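Local coordinates for tryptophan synthase alpha-subunit (Pyrococcus furiosus, PDB 1GEQ), which cleaves indoleglycerol phosphate to indole and glyceraldehyde 3-phosphate as the alpha subunit of tryptophan synthase, at residues F120-F125 and D153-G158; E124-A129 and T136-A141; E147-I152 and Y180-R185; R184-K187 and K193-V196. All coordinates share one frame; numbering follows the deposited sequence.

Contact 1: F120-F125 and D153-G158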
loop_
_atom_site.group_PDB
_atom_site.type_symbol
_atom_site.label_atom_id
_atom_site.label_comp_id
_atom_site.label_asym_id
_atom_site.label_seq_id
_atom_site.Cartn_x
_atom_site.Cartn_y
_atom_site.Cartn_z
ATOM N N PHE A 120 19.914 -6.110 5.829
ATOM C CA PHE A 120 20.854 -5.704 6.868
ATOM C C PHE A 120 20.674 -4.254 7.311
ATOM O O PHE A 120 21.614 -3.613 7.778
ATOM C CB PHE A 120 22.296 -5.929 6.402
ATOM C CG PHE A 120 22.838 -7.287 6.756
ATOM C CD1 PHE A 120 23.919 -7.409 7.623
ATOM C CD2 PHE A 120 22.255 -8.444 6.245
ATOM C CE1 PHE A 120 24.410 -8.664 7.984
ATOM C CE2 PHE A 120 22.739 -9.706 6.601
ATOM C CZ PHE A 120 23.819 -9.814 7.470
ATOM N N HIS A 121 19.458 -3.748 7.164
ATOM C CA HIS A 121 19.123 -2.385 7.557
ATOM C C HIS A 121 17.768 -2.399 8.246
ATOM O O HIS A 121 17.370 -1.422 8.883
ATOM C CB HIS A 121 19.069 -1.479 6.324
ATOM C CG HIS A 121 20.414 -1.027 5.844
ATOM N ND1 HIS A 121 20.610 -0.488 4.592
ATOM C CD2 HIS A 121 21.619 -1.007 6.458
ATOM C CE1 HIS A 121 21.886 -0.160 4.452
ATOM N NE2 HIS A 121 22.518 -0.463 5.572
ATOM N N ALA A 122 17.069 -3.522 8.118
ATOM C CA ALA A 122 15.746 -3.690 8.709
ATOM C C ALA A 122 15.719 -3.375 10.202
ATOM O O ALA A 122 14.841 -2.649 10.671
ATOM C CB ALA A 122 15.251 -5.109 8.464
ATOM N N LYS A 123 16.679 -3.918 10.943
ATOM C CA LYS A 123 16.749 -3.689 12.383
ATOM C C LYS A 123 16.882 -2.208 12.717
ATOM O O LYS A 123 16.131 -1.682 13.538
ATOM C CB LYS A 123 17.922 -4.467 12.981
ATOM C CG LYS A 123 17.699 -5.969 13.015
ATOM C CD LYS A 123 16.604 -6.321 14.008
ATOM C CE LYS A 123 16.296 -7.811 14.014
ATOM N NZ LYS A 123 15.292 -8.146 15.070
ATOM N N GLU A 124 17.839 -1.543 12.079
ATOM C CA GLU A 124 18.065 -0.121 12.302
ATOM C C GLU A 124 16.797 0.649 11.963
ATOM O O GLU A 124 16.334 1.490 12.733
ATOM C CB GLU A 124 19.201 0.377 11.411
ATOM C CG GLU A 124 19.505 1.852 11.563
ATOM C CD GLU A 124 20.341 2.396 10.421
ATOM O OE1 GLU A 124 19.823 2.472 9.284
ATOM O OE2 GLU A 124 21.515 2.743 10.657
ATOM N N PHE A 125 16.241 0.348 10.795
ATOM C CA PHE A 125 15.033 1.009 10.333
ATOM C C PHE A 125 13.882 0.900 11.328
ATOM O O PHE A 125 13.263 1.904 11.682
ATOM C CB PHE A 125 14.595 0.428 8.988
ATOM C CG PHE A 125 13.428 1.143 8.385
ATOM C CD1 PHE A 125 13.579 2.420 7.851
ATOM C CD2 PHE A 125 12.162 0.572 8.414
ATOM C CE1 PHE A 125 12.485 3.114 7.353
ATOM C CE2 PHE A 125 11.061 1.262 7.921
ATOM C CZ PHE A 125 11.224 2.536 7.392
ATOM N N ASP A 153 7.039 -10.967 10.993
ATOM C CA ASP A 153 5.931 -10.695 11.901
ATOM C C ASP A 153 6.422 -10.048 13.202
ATOM O O ASP A 153 5.768 -9.154 13.734
ATOM C CB ASP A 153 5.161 -11.986 12.223
ATOM C CG ASP A 153 3.888 -11.725 13.034
ATOM O OD1 ASP A 153 3.744 -12.301 14.134
ATOM O OD2 ASP A 153 3.037 -10.941 12.563
ATOM N N ASP A 154 7.571 -10.495 13.710
ATOM C CA ASP A 154 8.112 -9.936 14.953
ATOM C C ASP A 154 8.583 -8.488 14.821
ATOM O O ASP A 154 8.590 -7.750 15.803
ATOM C CB ASP A 154 9.279 -10.774 15.483
ATOM C CG ASP A 154 8.842 -12.129 16.018
ATOM O OD1 ASP A 154 7.673 -12.268 16.434
ATOM O OD2 ASP A 154 9.678 -13.049 16.032
ATOM N N MET A 155 8.983 -8.077 13.625
ATOM C CA MET A 155 9.443 -6.705 13.434
ATOM C C MET A 155 8.297 -5.790 13.008
ATOM O O MET A 155 8.440 -4.570 13.000
ATOM C CB MET A 155 10.534 -6.643 12.361
ATOM C CG MET A 155 11.774 -7.455 12.654
ATOM S SD MET A 155 13.038 -7.099 11.424
ATOM C CE MET A 155 12.274 -7.759 9.929
ATOM N N THR A 156 7.165 -6.382 12.650
ATOM C CA THR A 156 6.022 -5.604 12.184
ATOM C C THR A 156 5.145 -5.014 13.282
ATOM O O THR A 156 4.710 -5.725 14.184
ATOM C CB THR A 156 5.122 -6.464 11.275
ATOM O OG1 THR A 156 5.867 -6.882 10.121
ATOM C CG2 THR A 156 3.890 -5.671 10.858
ATOM N N THR A 157 4.870 -3.712 13.185
ATOM C CA THR A 157 4.007 -3.054 14.155
ATOM C C THR A 157 2.716 -2.567 13.490
ATOM O O THR A 157 1.764 -2.190 14.176
ATOM C CB THR A 157 4.724 -1.858 14.871
ATOM O OG1 THR A 157 5.134 -0.878 13.909
ATOM C CG2 THR A 157 5.960 -2.352 15.641
ATOM N N GLY A 158 2.682 -2.582 12.153
ATOM C CA GLY A 158 1.494 -2.149 11.427
ATOM C C GLY A 158 0.671 -3.349 10.976
ATOM O O GLY A 158 -0.372 -3.649 11.560
#
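Ala122 meets Met155 where two neighbouring outer helices of the barrel come close. Ala122 lies in the first turn of helix 122-132, just after the N-cap position held by His121. Its methyl group points toward Met155, and CB of Ala122 lies 4.2 Å from SD of Met155. SD and CE of Met155 both lie against this methyl.

Lys123 follows and approaches in another way. Its chain is bent at the root, with chi1 -71° and chi2 -68°, and is extended beyond. This swings the outer methylenes toward the other helix. CE of Lys123 reaches SD of Met155 at 4.2 Å, so one sulfur serves both residues. Further along, the N-H of Phe125 bonds to the carbonyl O of His121 and closes this first helical turn.

Met155 is the last helical residue of helix 146-155, and Thr156 is the first to leave the helical conformation. The start of one helix thus packs against the end of the next. CG of Met155 stands beside its backbone N. The chain then runs out to SD, and a bend at chi3 (-66°) lays CE beside CB of Ala122, next to SD. Met155 also packs on Phe138 of strand 135-140, and Ala122 on Leu117.

No hydrogen bond or salt bridge crosses between the two segments. The chemistry is that of van der Waals contact between a methyl, a lysine methylene and a polarisable sulfur. Such a contact is non-directional, and it lets Lys123 lend its aliphatic part while this residue stays exposed.

Contact 2: E124-A129 and T136-A141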
loop_
_atom_site.group_PDB
_atom_site.type_symbol
_atom_site.label_atom_id
_atom_site.label_comp_id
_atom_site.label_asym_id
_atom_site.label_seq_id
_atom_site.Cartn_x
_atom_site.Cartn_y
_atom_site.Cartn_z
ATOM N N GLU A 124 17.839 -1.543 12.079
ATOM C CA GLU A 124 18.065 -0.121 12.302
ATOM C C GLU A 124 16.797 0.649 11.963
ATOM O O GLU A 124 16.334 1.490 12.733
ATOM C CB GLU A 124 19.201 0.377 11.411
ATOM C CG GLU A 124 19.505 1.852 11.563
ATOM C CD GLU A 124 20.341 2.396 10.421
ATOM O OE1 GLU A 124 19.823 2.472 9.284
ATOM O OE2 GLU A 124 21.515 2.743 10.657
ATOM N N PHE A 125 16.241 0.348 10.795
ATOM C CA PHE A 125 15.033 1.009 10.333
ATOM C C PHE A 125 13.882 0.900 11.328
ATOM O O PHE A 125 13.263 1.904 11.682
ATOM C CB PHE A 125 14.595 0.428 8.988
ATOM C CG PHE A 125 13.428 1.143 8.385
ATOM C CD1 PHE A 125 13.579 2.420 7.851
ATOM C CD2 PHE A 125 12.162 0.572 8.414
ATOM C CE1 PHE A 125 12.485 3.114 7.353
ATOM C CE2 PHE A 125 11.061 1.262 7.921
ATOM C CZ PHE A 125 11.224 2.536 7.392
ATOM N N THR A 126 13.592 -0.321 11.773
ATOM C CA THR A 126 12.501 -0.551 12.718
ATOM C C THR A 126 12.702 0.219 14.016
ATOM O O THR A 126 11.739 0.643 14.660
ATOM C CB THR A 126 12.358 -2.053 13.060
ATOM O OG1 THR A 126 13.571 -2.529 13.653
ATOM C CG2 THR A 126 12.064 -2.855 11.805
ATOM N N GLU A 127 13.964 0.393 14.394
ATOM C CA GLU A 127 14.325 1.111 15.608
ATOM C C GLU A 127 13.908 2.573 15.514
ATOM O O GLU A 127 13.228 3.103 16.393
ATOM C CB GLU A 127 15.838 1.027 15.815
ATOM C CG GLU A 127 16.365 1.857 16.962
ATOM C CD GLU A 127 17.883 1.802 17.068
ATOM O OE1 GLU A 127 18.426 0.706 17.335
ATOM O OE2 GLU A 127 18.530 2.856 16.879
ATOM N N ILE A 128 14.329 3.214 14.430
ATOM C CA ILE A 128 14.033 4.619 14.182
ATOM C C ILE A 128 12.543 4.862 13.949
ATOM O O ILE A 128 11.988 5.863 14.406
ATOM C CB ILE A 128 14.825 5.106 12.963
ATOM C CG1 ILE A 128 16.318 4.877 13.213
ATOM C CG2 ILE A 128 14.539 6.571 12.696
ATOM C CD1 ILE A 128 17.165 4.899 11.960
ATOM N N ALA A 129 11.898 3.945 13.233
ATOM C CA ALA A 129 10.475 4.069 12.956
ATOM C C ALA A 129 9.722 4.162 14.275
ATOM O O ALA A 129 8.855 5.016 14.458
ATOM C CB ALA A 129 9.989 2.860 12.162
ATOM N N THR A 136 5.433 0.009 11.215
ATOM C CA THR A 136 6.097 -0.664 10.112
ATOM C C THR A 136 5.229 -1.693 9.408
ATOM O O THR A 136 4.458 -2.418 10.037
ATOM C CB THR A 136 7.381 -1.380 10.588
ATOM O OG1 THR A 136 7.044 -2.308 11.626
ATOM C CG2 THR A 136 8.402 -0.368 11.117
ATOM N N VAL A 137 5.362 -1.733 8.088
ATOM C CA VAL A 137 4.652 -2.695 7.259
ATOM C C VAL A 137 5.743 -3.383 6.442
ATOM O O VAL A 137 6.566 -2.716 5.815
ATOM C CB VAL A 137 3.672 -2.002 6.292
ATOM C CG1 VAL A 137 2.966 -3.041 5.419
ATOM C CG2 VAL A 137 2.669 -1.198 7.066
ATOM N N PHE A 138 5.770 -4.713 6.475
ATOM C CA PHE A 138 6.748 -5.478 5.712
ATOM C C PHE A 138 6.015 -6.404 4.762
ATOM O O PHE A 138 4.916 -6.868 5.058
ATOM C CB PHE A 138 7.647 -6.307 6.627
ATOM C CG PHE A 138 8.628 -5.489 7.401
ATOM C CD1 PHE A 138 8.349 -5.097 8.705
ATOM C CD2 PHE A 138 9.832 -5.097 6.820
ATOM C CE1 PHE A 138 9.257 -4.327 9.426
ATOM C CE2 PHE A 138 10.755 -4.322 7.537
ATOM C CZ PHE A 138 10.462 -3.938 8.844
ATOM N N LEU A 139 6.630 -6.683 3.622
ATOM C CA LEU A 139 5.978 -7.552 2.665
ATOM C C LEU A 139 6.590 -8.940 2.603
ATOM O O LEU A 139 7.726 -9.166 3.023
ATOM C CB LEU A 139 5.974 -6.895 1.278
ATOM C CG LEU A 139 7.207 -6.907 0.387
ATOM C CD1 LEU A 139 7.329 -8.264 -0.287
ATOM C CD2 LEU A 139 7.074 -5.808 -0.671
ATOM N N ALA A 140 5.795 -9.878 2.110
ATOM C CA ALA A 140 6.227 -11.256 1.968
ATOM C C ALA A 140 5.618 -11.738 0.663
ATOM O O ALA A 140 4.466 -11.436 0.356
ATOM C CB ALA A 140 5.727 -12.106 3.153
ATOM N N ALA A 141 6.420 -12.461 -0.115
ATOM C CA ALA A 141 5.993 -12.994 -1.400
ATOM C C ALA A 141 5.853 -14.501 -1.231
ATOM O O ALA A 141 6.204 -15.042 -0.184
ATOM C CB ALA A 141 7.040 -12.674 -2.474
#
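Thr126 and Phe138 cross at about a right angle, the methyl of the threonine meeting the rim of the ring. CG2 of Thr126 lies 3.5 Å from CZ of Phe138 and near the ring plane, so the approach is at the edge. CE1 of Phe138 is the next atom, 4.0 Å from the same CG2.

The threonine torsion (chi1 60°) sets CG2 beside the backbone N and leaves OG1 turned back to its own helix, where it bonds to Lys123 O. The polar end of Thr126 is thus served while its methyl faces the strand.

Thr136 also offers a methyl. Its CG2 comes within 3.7 Å of CB of Ala129. The ring of Phe125 meets this methyl obliquely, with CE2 of Phe125 4.5 Å from CG2 of Thr136. OG1 of Thr136 bonds to Met155 O.

The axes of helical segment 124-129 and strand segment 136-140 run nearly antiparallel (153°) and approach to 10.2 Å. Helix 122-132 and strand 135-140 belong to a beta-alpha-beta unit that begins with strand 111-114. Helix 146-155 flanks the contact through Met155, which touches both Thr126 and Phe138, and helix 97-107 packs on Phe125.

Contact 3: E147-I152 and Y180-R185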
loop_
_atom_site.group_PDB
_atom_site.type_symbol
_atom_site.label_atom_id
_atom_site.label_comp_id
_atom_site.label_asym_id
_atom_site.label_seq_id
_atom_site.Cartn_x
_atom_site.Cartn_y
_atom_site.Cartn_z
ATOM N N GLU A 147 9.957 -19.662 8.355
ATOM C CA GLU A 147 10.892 -19.081 9.303
ATOM C C GLU A 147 11.048 -17.584 9.103
ATOM O O GLU A 147 11.119 -16.833 10.076
ATOM C CB GLU A 147 12.258 -19.759 9.203
ATOM C CG GLU A 147 12.188 -21.277 9.105
ATOM C CD GLU A 147 11.794 -21.732 7.715
ATOM O OE1 GLU A 147 12.579 -21.488 6.777
ATOM O OE2 GLU A 147 10.703 -22.319 7.554
ATOM N N ARG A 148 11.111 -17.145 7.849
ATOM C CA ARG A 148 11.256 -15.722 7.576
ATOM C C ARG A 148 9.953 -14.965 7.864
ATOM O O ARG A 148 9.986 -13.812 8.267
ATOM C CB ARG A 148 11.683 -15.485 6.127
ATOM C CG ARG A 148 12.417 -14.160 5.926
ATOM C CD ARG A 148 12.605 -13.802 4.449
ATOM N NE ARG A 148 13.190 -14.876 3.647
ATOM C CZ ARG A 148 14.424 -15.353 3.786
ATOM N NH1 ARG A 148 15.237 -14.862 4.714
ATOM N NH2 ARG A 148 14.852 -16.322 2.984
ATOM N N LEU A 149 8.811 -15.606 7.633
ATOM C CA LEU A 149 7.527 -14.967 7.922
ATOM C C LEU A 149 7.456 -14.625 9.414
ATOM O O LEU A 149 6.925 -13.584 9.799
ATOM C CB LEU A 149 6.361 -15.895 7.556
ATOM C CG LEU A 149 5.752 -15.714 6.159
ATOM C CD1 LEU A 149 4.736 -16.816 5.897
ATOM C CD2 LEU A 149 5.095 -14.343 6.052
ATOM N N LYS A 150 8.004 -15.508 10.249
ATOM C CA LYS A 150 7.990 -15.294 11.691
ATOM C C LYS A 150 8.839 -14.083 12.060
ATOM O O LYS A 150 8.433 -13.256 12.878
ATOM C CB LYS A 150 8.534 -16.518 12.424
ATOM C CG LYS A 150 7.867 -17.814 12.056
ATOM C CD LYS A 150 8.412 -18.952 12.893
ATOM C CE LYS A 150 8.364 -20.249 12.112
ATOM N NZ LYS A 150 7.005 -20.521 11.562
ATOM N N VAL A 151 10.021 -13.988 11.464
ATOM C CA VAL A 151 10.906 -12.863 11.745
ATOM C C VAL A 151 10.235 -11.565 11.335
ATOM O O VAL A 151 10.227 -10.585 12.085
ATOM C CB VAL A 151 12.248 -13.005 10.995
ATOM C CG1 VAL A 151 13.083 -11.747 11.181
ATOM C CG2 VAL A 151 13.000 -14.228 11.518
ATOM N N ILE A 152 9.667 -11.560 10.136
ATOM C CA ILE A 152 8.973 -10.378 9.631
ATOM C C ILE A 152 7.835 -9.987 10.570
ATOM O O ILE A 152 7.672 -8.811 10.893
ATOM C CB ILE A 152 8.397 -10.641 8.225
ATOM C CG1 ILE A 152 9.544 -10.671 7.217
ATOM C CG2 ILE A 152 7.380 -9.568 7.851
ATOM C CD1 ILE A 152 9.161 -11.289 5.888
ATOM N N TYR A 180 -2.705 -18.288 -2.437
ATOM C CA TYR A 180 -3.565 -18.794 -1.379
ATOM C C TYR A 180 -2.713 -19.539 -0.359
ATOM O O TYR A 180 -2.985 -19.488 0.843
ATOM C CB TYR A 180 -4.620 -19.746 -1.951
ATOM C CG TYR A 180 -5.825 -19.052 -2.541
ATOM C CD1 TYR A 180 -6.020 -18.993 -3.921
ATOM C CD2 TYR A 180 -6.776 -18.467 -1.719
ATOM C CE1 TYR A 180 -7.133 -18.366 -4.464
ATOM C CE2 TYR A 180 -7.899 -17.832 -2.254
ATOM C CZ TYR A 180 -8.072 -17.791 -3.627
ATOM O OH TYR A 180 -9.186 -17.184 -4.160
ATOM N N ASP A 181 -1.685 -20.234 -0.844
ATOM C CA ASP A 181 -0.803 -20.983 0.041
ATOM C C ASP A 181 -0.073 -20.030 0.975
ATOM O O ASP A 181 0.083 -20.307 2.170
ATOM C CB ASP A 181 0.227 -21.790 -0.761
ATOM C CG ASP A 181 1.234 -22.505 0.131
ATOM O OD1 ASP A 181 2.370 -22.005 0.292
ATOM O OD2 ASP A 181 0.878 -23.563 0.692
ATOM N N LEU A 182 0.376 -18.910 0.424
ATOM C CA LEU A 182 1.099 -17.913 1.207
ATOM C C LEU A 182 0.176 -17.382 2.321
ATOM O O LEU A 182 0.602 -17.193 3.452
ATOM C CB LEU A 182 1.521 -16.754 0.306
ATOM C CG LEU A 182 2.673 -15.829 0.733
ATOM C CD1 LEU A 182 2.432 -14.436 0.165
ATOM C CD2 LEU A 182 2.804 -15.771 2.216
ATOM N N LEU A 183 -1.079 -17.123 1.972
ATOM C CA LEU A 183 -2.052 -16.617 2.943
ATOM C C LEU A 183 -2.310 -17.645 4.050
ATOM O O LEU A 183 -2.310 -17.310 5.231
ATOM C CB LEU A 183 -3.368 -16.274 2.233
ATOM C CG LEU A 183 -4.561 -15.871 3.121
ATOM C CD1 LEU A 183 -4.190 -14.685 4.016
ATOM C CD2 LEU A 183 -5.727 -15.536 2.218
ATOM N N ARG A 184 -2.520 -18.900 3.659
ATOM C CA ARG A 184 -2.766 -19.972 4.620
ATOM C C ARG A 184 -1.621 -20.053 5.625
ATOM O O ARG A 184 -1.842 -20.083 6.836
ATOM C CB ARG A 184 -2.897 -21.320 3.902
ATOM C CG ARG A 184 -3.406 -22.437 4.807
ATOM C CD ARG A 184 -3.085 -23.823 4.259
ATOM N NE ARG A 184 -1.669 -24.151 4.420
ATOM C CZ ARG A 184 -0.799 -24.262 3.419
ATOM N NH1 ARG A 184 -1.193 -24.070 2.167
ATOM N NH2 ARG A 184 0.466 -24.560 3.674
ATOM N N ARG A 185 -0.397 -20.098 5.106
ATOM C CA ARG A 185 0.806 -20.165 5.925
ATOM C C ARG A 185 0.912 -18.951 6.841
ATOM O O ARG A 185 1.219 -19.076 8.027
ATOM C CB ARG A 185 2.054 -20.257 5.020
ATOM C CG ARG A 185 2.355 -21.669 4.524
ATOM C CD ARG A 185 3.171 -21.670 3.241
ATOM N NE ARG A 185 4.265 -20.710 3.268
ATOM C CZ ARG A 185 4.659 -20.004 2.217
ATOM N NH1 ARG A 185 4.050 -20.142 1.052
ATOM N NH2 ARG A 185 5.663 -19.159 2.325
#
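Leu149 reaches out from helix 146-155 to touch both Leu182 and Arg185 on helix 177-189. One methyl, CD1, does all of this touching.

Along the second helix, Asp181 comes first. It holds a group that meets Leu149. Its two carboxylate oxygens are gripped by different arginines. Arg184 and Arg185 follow Asp181 by three and four residues, a spacing that puts them on the same side of the helix. OD2 of Asp181 takes NH1 of Arg184 at 2.6 Å, from above the carboxylate plane (38° out of it). OD1 of Asp181 takes NH1 of Arg185, also at 2.6 Å. This second bond is straighter, with an angle of 158° at the hydrogen. OD1 is met nearly along its C-O axis and lies close to the guanidinium plane.

Leu182 is next. Its bond from the backbone points to the side of the other helix, but one branch reaches it: CD2 of Leu182 lies 4.3 Å from CD1 of Leu149. The same CD2 sits over one face of the Arg185 guanidinium, toward its rim.

Arg185 comes last. NH2 of Arg185 is 4.4 Å from CD1 of Leu149, which approaches the group obliquely. The bend at chi3 (44°) folds the guanidinium toward Leu149 and Asp181. The bond to Asp181 probably limits its rotation. NE of Arg185 also has a long, weak ion pair with Asp146.

Leu149 and Leu182 continue inward onto strands 135-140 and 159-163 respectively. The Asp181-Arg184-Arg185 salt-bridge network is a feature of helix 177-189. Successive outer helices packed side by side, with apolar contacts between them, are characteristic of the TIM barrel.

Contact 4: R184-K187 and K193-V196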
loop_
_atom_site.group_PDB
_atom_site.type_symbol
_atom_site.label_atom_id
_atom_site.label_comp_id
_atom_site.label_asym_id
_atom_site.label_seq_id
_atom_site.Cartn_x
_atom_site.Cartn_y
_atom_site.Cartn_z
ATOM N N ARG A 184 -2.520 -18.900 3.659
ATOM C CA ARG A 184 -2.766 -19.972 4.620
ATOM C C ARG A 184 -1.621 -20.053 5.625
ATOM O O ARG A 184 -1.842 -20.083 6.836
ATOM C CB ARG A 184 -2.897 -21.320 3.902
ATOM C CG ARG A 184 -3.406 -22.437 4.807
ATOM C CD ARG A 184 -3.085 -23.823 4.259
ATOM N NE ARG A 184 -1.669 -24.151 4.420
ATOM C CZ ARG A 184 -0.799 -24.262 3.419
ATOM N NH1 ARG A 184 -1.193 -24.070 2.167
ATOM N NH2 ARG A 184 0.466 -24.560 3.674
ATOM N N ARG A 185 -0.397 -20.098 5.106
ATOM C CA ARG A 185 0.806 -20.165 5.925
ATOM C C ARG A 185 0.912 -18.951 6.841
ATOM O O ARG A 185 1.219 -19.076 8.027
ATOM C CB ARG A 185 2.054 -20.257 5.020
ATOM C CG ARG A 185 2.355 -21.669 4.524
ATOM C CD ARG A 185 3.171 -21.670 3.241
ATOM N NE ARG A 185 4.265 -20.710 3.268
ATOM C CZ ARG A 185 4.659 -20.004 2.217
ATOM N NH1 ARG A 185 4.050 -20.142 1.052
ATOM N NH2 ARG A 185 5.663 -19.159 2.325
ATOM N N ALA A 186 0.655 -17.769 6.288
ATOM C CA ALA A 186 0.747 -16.548 7.076
ATOM C C ALA A 186 -0.217 -16.522 8.272
ATOM O O ALA A 186 0.174 -16.144 9.369
ATOM C CB ALA A 186 0.507 -15.337 6.184
ATOM N N LYS A 187 -1.464 -16.927 8.055
ATOM C CA LYS A 187 -2.462 -16.923 9.125
ATOM C C LYS A 187 -2.086 -17.907 10.232
ATOM O O LYS A 187 -2.533 -17.772 11.365
ATOM C CB LYS A 187 -3.856 -17.266 8.577
ATOM C CG LYS A 187 -4.418 -16.254 7.569
ATOM C CD LYS A 187 -4.218 -14.800 8.030
ATOM C CE LYS A 187 -4.689 -14.576 9.465
ATOM N NZ LYS A 187 -6.146 -14.365 9.619
ATOM N N LYS A 193 -2.083 -8.460 11.902
ATOM C CA LYS A 193 -3.127 -8.637 10.904
ATOM C C LYS A 193 -2.401 -8.750 9.568
ATOM O O LYS A 193 -1.262 -8.296 9.437
ATOM C CB LYS A 193 -4.078 -7.439 10.875
ATOM C CG LYS A 193 -4.936 -7.313 12.136
ATOM C CD LYS A 193 -6.077 -6.330 11.912
ATOM C CE LYS A 193 -7.050 -6.333 13.098
ATOM N NZ LYS A 193 -8.374 -5.753 12.715
ATOM N N VAL A 194 -3.057 -9.354 8.590
ATOM C CA VAL A 194 -2.462 -9.536 7.273
ATOM C C VAL A 194 -3.361 -8.935 6.204
ATOM O O VAL A 194 -4.581 -9.085 6.257
ATOM C CB VAL A 194 -2.269 -11.053 6.949
ATOM C CG1 VAL A 194 -1.816 -11.231 5.516
ATOM C CG2 VAL A 194 -1.256 -11.666 7.904
ATOM N N ALA A 195 -2.752 -8.248 5.243
ATOM C CA ALA A 195 -3.491 -7.671 4.130
ATOM C C ALA A 195 -2.863 -8.325 2.900
ATOM O O ALA A 195 -1.657 -8.624 2.902
ATOM C CB ALA A 195 -3.299 -6.147 4.087
ATOM N N VAL A 196 -3.663 -8.577 1.874
ATOM C CA VAL A 196 -3.146 -9.213 0.665
ATOM C C VAL A 196 -3.325 -8.338 -0.575
ATOM O O VAL A 196 -4.341 -7.658 -0.732
ATOM C CB VAL A 196 -3.852 -10.563 0.391
ATOM C CG1 VAL A 196 -3.617 -11.529 1.555
ATOM C CG2 VAL A 196 -5.360 -10.328 0.185
#
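Val194 turns CG2 toward Ala186 and Lys187 because CG1 stands anti to the backbone N (chi1 173°), which leaves CG2 beside that N. Lys187 is curled: all four of its torsions have the same sign, from -45° to -82°. This coils the chain and brings its CD over the valine.

The setting is one helix-strand pair of the TIM barrel. Helix 177-189 leads through a short loop into strand 194-197, against which it packs from outside. The strand side chains that point outward meet the helix, and Val194 is the one in touch here.

CG2 of Val194 lies 4.4 Å from CB of Ala186. The small methyl of the alanine points toward the strand, consistent with the close approach of the helix backbone, with CA of Lys187 7.6 Å from CA of Val194. CG2 of Val194 also meets CD of Lys187 at 4.3 Å. One methyl thus takes both partners. The contact is wholly apolar, and no hydrogen bond joins the two segments.

Both Ala186 and Val194 also touch Leu162 of the neighbouring strand 159-163. On the other side of Val194 in the sheet, its backbone pairs with Gly216.

The aliphatic part of Lys187 is therefore used apart from its charge. While CD rests on the valine, NZ of Lys187 is hydrogen-bonded to the carbonyl O of Gly213.

The four contacts follow the outer wall of one part of the barrel. Contacts 1 and 2 share helix 122-132, and their centres are 4 Å apart. Contacts 3 and 4 share helix 177-189, with centres 7 Å apart. The two pairs are joined through helix 146-155 and strand 135-140: CB of Phe138 in contact 2 packs on CG2 of Ile152 in contact 3 at 3.5 Å. Contacts 2 and 4 both reach the same closed sheet. They also lie nearest the catalytic centre, the side chains of Phe138 and Val194 being about 11 Å and 10 Å from that of Glu36, a proton acceptor. Contacts 1 and 3 lie away from it.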